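Side-chain contacts in 2-dehydro-3-deoxy-d-gluconate/2-dehydro-3-deoxy-phosphogluconate aldolase (Picrophilus torridus, PDB 4UXD), which is an aldolase of the dihydrodipicolinate synthetase family, built as a beta/alpha barrel and assembled from four chains: residues R189-M192 with E193-L197; L212-S215 with L216-A220; G233-R236 with L237-Y241. All coordinates share one frame; numbering follows the deposited sequence.

Contact 1: residues R189-M192 with E193-L197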
loop_
_atom_site.group_PDB
_atom_site.type_symbol
_atom_site.label_atom_id
_atom_site.label_comp_id
_atom_site.label_asym_id
_atom_site.label_seq_id
_atom_site.Cartn_x
_atom_site.Cartn_y
_atom_site.Cartn_z
ATOM N N ARG A 189 6.450 -15.187 -7.514
ATOM C CA ARG A 189 7.639 -14.705 -8.241
ATOM C C ARG A 189 8.836 -14.498 -7.320
ATOM O O ARG A 189 9.961 -14.896 -7.639
ATOM C CB ARG A 189 7.361 -13.394 -8.942
ATOM C CG ARG A 189 6.601 -13.533 -10.219
ATOM C CD ARG A 189 5.570 -12.447 -10.300
ATOM N NE ARG A 189 5.393 -11.941 -11.647
ATOM C CZ ARG A 189 4.868 -10.750 -11.910
ATOM N NH1 ARG A 189 4.482 -9.962 -10.911
ATOM N NH2 ARG A 189 4.729 -10.348 -13.162
ATOM N N GLY A 190 8.574 -13.848 -6.186
ATOM C CA GLY A 190 9.593 -13.588 -5.186
ATOM C C GLY A 190 10.193 -14.880 -4.656
ATOM O O GLY A 190 11.403 -14.975 -4.448
ATOM N N PHE A 191 9.339 -15.876 -4.449
ATOM C CA PHE A 191 9.783 -17.171 -3.974
ATOM C C PHE A 191 10.681 -17.856 -5.007
ATOM O O PHE A 191 11.667 -18.499 -4.655
ATOM C CB PHE A 191 8.587 -18.069 -3.647
ATOM C CG PHE A 191 8.970 -19.349 -2.959
ATOM C CD1 PHE A 191 9.356 -19.342 -1.629
ATOM C CD2 PHE A 191 8.955 -20.556 -3.641
ATOM C CE1 PHE A 191 9.714 -20.516 -0.998
ATOM C CE2 PHE A 191 9.319 -21.735 -3.012
ATOM C CZ PHE A 191 9.699 -21.716 -1.693
ATOM N N MET A 192 10.338 -17.727 -6.284
ATOM C CA MET A 192 11.166 -18.324 -7.318
ATOM C C MET A 192 12.548 -17.640 -7.365
ATOM O O MET A 192 13.560 -18.306 -7.602
ATOM C CB MET A 192 10.465 -18.249 -8.673
ATOM C CG MET A 192 9.145 -19.012 -8.740
ATOM S SD MET A 192 8.238 -18.740 -10.275
ATOM C CE MET A 192 8.802 -20.152 -11.233
ATOM N N GLU A 193 12.604 -16.322 -7.153
ATOM C CA GLU A 193 13.906 -15.656 -7.016
ATOM C C GLU A 193 14.704 -16.312 -5.899
ATOM O O GLU A 193 15.884 -16.599 -6.089
ATOM C CB GLU A 193 13.772 -14.152 -6.737
ATOM C CG GLU A 193 13.233 -13.312 -7.932
ATOM C CD GLU A 193 12.988 -11.829 -7.575
ATOM O OE1 GLU A 193 12.199 -11.539 -6.651
ATOM O OE2 GLU A 193 13.574 -10.946 -8.214
ATOM N N MET A 194 14.066 -16.557 -4.743
ATOM C CA MET A 194 14.741 -17.191 -3.607
ATOM C C MET A 194 15.202 -18.612 -3.990
ATOM O O MET A 194 16.330 -19.029 -3.664
ATOM C CB MET A 194 13.836 -17.249 -2.358
ATOM C CG MET A 194 13.480 -15.901 -1.690
ATOM S SD MET A 194 14.874 -14.865 -1.118
ATOM C CE MET A 194 14.172 -14.041 0.304
ATOM N N LEU A 195 14.336 -19.345 -4.688
ATOM C CA LEU A 195 14.670 -20.686 -5.169
ATOM C C LEU A 195 15.879 -20.694 -6.088
ATOM O O LEU A 195 16.582 -21.695 -6.181
ATOM C CB LEU A 195 13.489 -21.306 -5.908
ATOM C CG LEU A 195 12.328 -21.821 -5.056
ATOM C CD1 LEU A 195 11.186 -22.248 -5.983
ATOM C CD2 LEU A 195 12.764 -22.982 -4.149
ATOM N N SER A 196 16.124 -19.580 -6.772
ATOM C CA SER A 196 17.290 -19.473 -7.647
ATOM C C SER A 196 18.605 -19.466 -6.851
ATOM O O SER A 196 19.683 -19.562 -7.432
ATOM C CB SER A 196 17.200 -18.212 -8.513
ATOM O OG SER A 196 18.192 -17.271 -8.139
ATOM N N LEU A 197 18.498 -19.334 -5.530
ATOM C CA LEU A 197 19.644 -19.384 -4.623
ATOM C C LEU A 197 19.817 -20.792 -4.068
ATOM O O LEU A 197 20.737 -21.060 -3.288
ATOM C CB LEU A 197 19.470 -18.400 -3.449
ATOM C CG LEU A 197 19.183 -16.925 -3.738
ATOM C CD1 LEU A 197 18.971 -16.193 -2.435
ATOM C CD2 LEU A 197 20.304 -16.276 -4.524
#

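Contact 2: residues L212-S215 with L216-A220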
loop_
_atom_site.group_PDB
_atom_site.type_symbol
_atom_site.label_atom_id
_atom_site.label_comp_id
_atom_site.label_asym_id
_atom_site.label_seq_id
_atom_site.Cartn_x
_atom_site.Cartn_y
_atom_site.Cartn_z
ATOM N N LEU A 212 2.619 -25.173 -0.450
ATOM C CA LEU A 212 3.642 -26.213 -0.368
ATOM C C LEU A 212 3.751 -27.039 -1.650
ATOM O O LEU A 212 4.852 -27.301 -2.134
ATOM C CB LEU A 212 3.360 -27.144 0.818
ATOM C CG LEU A 212 4.400 -28.240 1.074
ATOM C CD1 LEU A 212 5.826 -27.665 1.201
ATOM C CD2 LEU A 212 4.037 -29.021 2.329
ATOM N N PHE A 213 2.617 -27.447 -2.210
ATOM C CA PHE A 213 2.665 -28.309 -3.385
ATOM C C PHE A 213 3.305 -27.580 -4.572
ATOM O O PHE A 213 4.230 -28.097 -5.192
ATOM C CB PHE A 213 1.274 -28.814 -3.754
ATOM C CG PHE A 213 1.278 -29.766 -4.909
ATOM C CD1 PHE A 213 1.645 -31.091 -4.730
ATOM C CD2 PHE A 213 0.929 -29.336 -6.177
ATOM C CE1 PHE A 213 1.657 -31.973 -5.800
ATOM C CE2 PHE A 213 0.938 -30.211 -7.241
ATOM C CZ PHE A 213 1.306 -31.531 -7.056
ATOM N N THR A 214 2.833 -26.373 -4.869
ATOM C CA THR A 214 3.473 -25.534 -5.880
ATOM C C THR A 214 4.976 -25.370 -5.592
ATOM O O THR A 214 5.800 -25.451 -6.503
ATOM C CB THR A 214 2.792 -24.136 -5.959
ATOM O OG1 THR A 214 1.430 -24.287 -6.376
ATOM C CG2 THR A 214 3.522 -23.192 -6.936
ATOM N N SER A 215 5.329 -25.163 -4.324
ATOM C CA SER A 215 6.715 -24.897 -3.962
ATOM C C SER A 215 7.592 -26.129 -4.168
ATOM O O SER A 215 8.736 -26.020 -4.621
ATOM C CB SER A 215 6.819 -24.426 -2.512
ATOM O OG SER A 215 6.048 -23.266 -2.289
ATOM N N LEU A 216 7.067 -27.302 -3.837
ATOM C CA LEU A 216 7.807 -28.530 -4.095
ATOM C C LEU A 216 7.984 -28.696 -5.611
ATOM O O LEU A 216 9.068 -29.038 -6.086
ATOM C CB LEU A 216 7.101 -29.759 -3.493
ATOM C CG LEU A 216 6.918 -29.851 -1.974
ATOM C CD1 LEU A 216 6.445 -31.255 -1.564
ATOM C CD2 LEU A 216 8.179 -29.462 -1.204
ATOM N N GLU A 217 6.927 -28.431 -6.375
ATOM C CA GLU A 217 7.003 -28.581 -7.835
ATOM C C GLU A 217 8.136 -27.749 -8.411
ATOM O O GLU A 217 8.747 -28.132 -9.392
ATOM C CB GLU A 217 5.697 -28.173 -8.498
ATOM C CG GLU A 217 4.626 -29.227 -8.530
ATOM C CD GLU A 217 3.411 -28.744 -9.306
ATOM O OE1 GLU A 217 3.396 -27.551 -9.693
ATOM O OE2 GLU A 217 2.487 -29.549 -9.554
ATOM N N LEU A 218 8.397 -26.609 -7.777
ATOM C CA LEU A 218 9.404 -25.661 -8.227
ATOM C C LEU A 218 10.785 -25.881 -7.595
ATOM O O LEU A 218 11.717 -25.114 -7.859
ATOM C CB LEU A 218 8.924 -24.239 -7.920
ATOM C CG LEU A 218 7.689 -23.760 -8.671
ATOM C CD1 LEU A 218 7.188 -22.432 -8.139
ATOM C CD2 LEU A 218 8.006 -23.644 -10.150
ATOM N N GLY A 219 10.909 -26.901 -6.745
ATOM C CA GLY A 219 12.184 -27.241 -6.152
ATOM C C GLY A 219 12.400 -26.834 -4.693
ATOM O O GLY A 219 13.537 -26.866 -4.222
ATOM N N ALA A 220 11.345 -26.466 -3.964
ATOM C CA ALA A 220 11.518 -26.105 -2.546
ATOM C C ALA A 220 12.050 -27.270 -1.707
ATOM O O ALA A 220 11.648 -28.425 -1.893
ATOM C CB ALA A 220 10.210 -25.618 -1.952
#

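Contact 3: residues G233-R236 with L237-Y241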
loop_
_atom_site.group_PDB
_atom_site.type_symbol
_atom_site.label_atom_id
_atom_site.label_comp_id
_atom_site.label_asym_id
_atom_site.label_seq_id
_atom_site.Cartn_x
_atom_site.Cartn_y
_atom_site.Cartn_z
ATOM N N GLY A 233 -1.960 -33.136 7.980
ATOM C CA GLY A 233 -2.195 -32.916 6.557
ATOM C C GLY A 233 -0.956 -32.554 5.756
ATOM O O GLY A 233 -0.624 -33.217 4.777
ATOM N N ILE A 234 -0.260 -31.510 6.184
ATOM C CA ILE A 234 0.967 -31.096 5.524
ATOM C C ILE A 234 2.010 -32.204 5.465
ATOM O O ILE A 234 2.742 -32.296 4.484
ATOM C CB ILE A 234 1.584 -29.864 6.220
ATOM C CG1 ILE A 234 0.871 -28.594 5.759
ATOM C CG2 ILE A 234 3.100 -29.742 5.946
ATOM C CD1 ILE A 234 1.089 -28.244 4.297
ATOM N N VAL A 235 2.098 -33.042 6.493
ATOM C CA VAL A 235 3.154 -34.058 6.515
ATOM C C VAL A 235 2.852 -35.245 5.583
ATOM O O VAL A 235 3.756 -35.739 4.891
ATOM C CB VAL A 235 3.404 -34.577 7.931
ATOM C CG1 VAL A 235 4.505 -35.652 7.924
ATOM C CG2 VAL A 235 3.799 -33.430 8.830
ATOM N N ARG A 236 1.600 -35.701 5.574
ATOM C CA ARG A 236 1.151 -36.684 4.589
ATOM C C ARG A 236 1.497 -36.187 3.193
ATOM O O ARG A 236 2.121 -36.900 2.411
ATOM C CB ARG A 236 -0.361 -36.943 4.699
ATOM C CG ARG A 236 -0.796 -37.499 6.055
ATOM C CD ARG A 236 -2.228 -38.016 6.057
ATOM N NE ARG A 236 -3.208 -36.957 6.260
ATOM C CZ ARG A 236 -4.023 -36.464 5.328
ATOM N NH1 ARG A 236 -4.006 -36.927 4.078
ATOM N NH2 ARG A 236 -4.874 -35.493 5.655
ATOM N N LEU A 237 1.103 -34.950 2.904
ATOM C CA LEU A 237 1.360 -34.320 1.614
ATOM C C LEU A 237 2.805 -34.481 1.170
ATOM O O LEU A 237 3.072 -34.969 0.071
ATOM C CB LEU A 237 1.007 -32.836 1.677
ATOM C CG LEU A 237 1.146 -32.029 0.388
ATOM C CD1 LEU A 237 0.246 -30.825 0.472
ATOM C CD2 LEU A 237 2.581 -31.575 0.099
ATOM N N TYR A 238 3.733 -34.067 2.024
ATOM C CA TYR A 238 5.163 -34.111 1.710
ATOM C C TYR A 238 5.662 -35.526 1.417
ATOM O O TYR A 238 6.521 -35.713 0.555
ATOM C CB TYR A 238 5.973 -33.511 2.861
ATOM C CG TYR A 238 7.473 -33.567 2.665
ATOM C CD1 TYR A 238 8.208 -34.681 3.059
ATOM C CD2 TYR A 238 8.154 -32.507 2.090
ATOM C CE1 TYR A 238 9.574 -34.738 2.875
ATOM C CE2 TYR A 238 9.526 -32.549 1.909
ATOM C CZ TYR A 238 10.233 -33.669 2.303
ATOM O OH TYR A 238 11.598 -33.716 2.124
ATOM N N HIS A 239 5.135 -36.516 2.135
ATOM C CA HIS A 239 5.603 -37.889 1.966
ATOM C C HIS A 239 4.931 -38.552 0.770
ATOM O O HIS A 239 5.540 -39.365 0.076
ATOM C CB HIS A 239 5.370 -38.698 3.245
ATOM C CG HIS A 239 6.337 -38.364 4.335
ATOM N ND1 HIS A 239 7.312 -39.245 4.761
ATOM C CD2 HIS A 239 6.508 -37.237 5.062
ATOM C CE1 HIS A 239 8.028 -38.675 5.710
ATOM N NE2 HIS A 239 7.563 -37.457 5.915
ATOM N N GLU A 240 3.684 -38.182 0.516
ATOM C CA GLU A 240 2.953 -38.707 -0.624
ATOM C C GLU A 240 3.543 -38.196 -1.932
ATOM O O GLU A 240 3.608 -38.932 -2.920
ATOM C CB GLU A 240 1.478 -38.325 -0.519
ATOM C CG GLU A 240 0.687 -39.193 0.437
ATOM C CD GLU A 240 0.505 -40.610 -0.075
ATOM O OE1 GLU A 240 0.630 -40.823 -1.304
ATOM O OE2 GLU A 240 0.242 -41.510 0.759
ATOM N N TYR A 241 3.984 -36.939 -1.916
ATOM C CA TYR A 241 4.485 -36.244 -3.108
ATOM C C TYR A 241 5.529 -37.050 -3.888
ATOM O O TYR A 241 5.651 -36.910 -5.105
ATOM C CB TYR A 241 5.077 -34.886 -2.697
ATOM C CG TYR A 241 5.629 -34.065 -3.846
ATOM C CD1 TYR A 241 4.781 -33.381 -4.706
ATOM C CD2 TYR A 241 6.993 -33.966 -4.063
ATOM C CE1 TYR A 241 5.274 -32.634 -5.753
ATOM C CE2 TYR A 241 7.497 -33.220 -5.115
ATOM C CZ TYR A 241 6.634 -32.553 -5.955
ATOM O OH TYR A 241 7.128 -31.798 -7.003
#

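Contact 1: residues R189-M192 with E193-L197
The ring of Phe-191 and the branched end of Leu-195 meet one turn apart on helix 188-195, the helix of a beta-alpha-beta unit that links strands 178-183 and 203-206 of the (beta/alpha)8 barrel. The two side chains cross obliquely. With CG anti to its backbone N (chi1 -171°), Phe-191 carries its ring toward the C-terminal end of the helix, where both leucine methyls gather round the CE2 corner: Leu-195 CD1 is 3.5 Å and Leu-195 CD2 3.8 Å from Phe-191 CE2. Leu-195 CG lies 3.6 Å from the same CE2. A flat aromatic and a forked aliphatic chain suit this place because the pair also packs on Val-204 of strand 203-206, filling the layer between helix and sheet.

Met-194 leaves from another side of the helix and bends back toward Val-181 and Val-168, a path its flexible thioether chain can follow. Glu-193 lies on the outer side, its chain extended so that OE1 passes 3.6 Å from Gly-190 CA. The chain of Arg-189 runs off the helix, and its NE forms a salt bridge with Asp-210 of the second subunit. Among the backbone bonds, Leu-195 N reaches Phe-191 O at 2.8 Å, while near the helix end Ser-196 N meets Met-192 O at 3.0 Å with an N-H...O angle of 133°.

Contact 2: residues L212-S215 with L216-A220
Leu-216 N and Glu-217 N bond back to Leu-212 O and Phe-213 O in regular helical fashion, and the helix then ends as Ser-215 O takes the N-H of Ala-220, five residues on, at 2.7 Å. Along one side, Leu-212 CD1 rests 3.8 Å from Leu-216 CD2. The leucines cross at a slant, and Leu-212 also packs on Ile-234 and Leu-237 of helix 233-240; largely apolar surroundings on this side suit leucine.

A chi1 of -177° sets the ring of Phe-213 opposite its own amide N and toward the next turn, where Glu-217 CG lies over one face, 4.0 Å from Phe-213 CE2. Thr-214 and Leu-218 run side by side in the same direction, and Thr-214 CG2 is 3.9 Å from Leu-218 CD1; both residues also pack on Thr-214 of the second subunit, so the threonine methyl and the leucine branches help form the interface. Ser-215 turns its OG to Gln-206 and Leu-211 O, while its CB meets Ala-220 CB at 3.6 Å, a closeness that small side chains permit.

Gly-219 makes the turn with a phi of 104°, a backbone conformation in which any side chain would crowd the carbonyl O of Leu-218, which is why glycine suits the place. Its N bonds to Leu-216 O at 2.9 Å. Together with the bond from Ala-220 to Ser-215, this positive-phi glycine defines a Schellman motif, here closing the helix of the beta-alpha-beta unit that leads into strand 222-224.

Contact 3: residues G233-R236 with L237-Y241
His-239 lies alongside Val-235, one turn earlier on the helix, the two side chains pointing the same way. The imidazole presents its CD2 corner to the valine: His-239 CD2 is 3.8 Å from Val-235 CG1, the methyl that stands anti to the backbone N (chi1 179°). At the same ring edge, Val-235 O sits near the imidazole plane, 3.1 Å from His-239 CD2, so that corner faces the carbonyl. Val-235 also packs on Ile-28 of strand 27-31, where a compact beta-branched chain fits. A polar ring suits the exposed side on which His-239 lies, although a crystal neighbour touches it there and may influence its pose.

Helix 233-240 follows strand 222-224, the eighth in chain order of the (beta/alpha)8 barrel, and lies against the outside of the barrel. Its inner side carries Ile-234 and Leu-237, which both pack on Leu-212 of the preceding helix. Leu-237 CB comes 3.3 Å from Ile-234 O, and its N bonds almost straight to Gly-233 O, with an N-H...O angle of 170°.

Farther round, a chi1 of -79° puts Glu-240 CG beside its own backbone N, and thereby 3.3 Å from Arg-236 O. That carbonyl accepts Glu-240 N at 2.8 Å and, more weakly, His-239 N. The long chain of Arg-236 leads the other way: it packs on Ile-251 of helix 245-264, and NH2 forms a salt bridge with Asp-255 on that helix.

Following the chain from the N terminus, contact 1 joins successive turns of helix 188-195, contact 2 closes the turns and C-terminal cap of helix 212-217, and contact 3 joins turns of helix 233-240. They come in series, without nesting or crossing. Strand 203-206 separates the first two along the chain and strand 222-224 the last two. Contact 2 touches both others: Met-192 CE meets Leu-218 CD2 at 3.7 Å, while Phe-213 CE1 meets Tyr-241 CD1 at 3.6 Å. Contacts 1 and 3 do not touch, their nearest atoms being about 10 Å apart. Contacts 1 and 2 also meet the second subunit, so helices 188-195 and 212-217 lie at that interface.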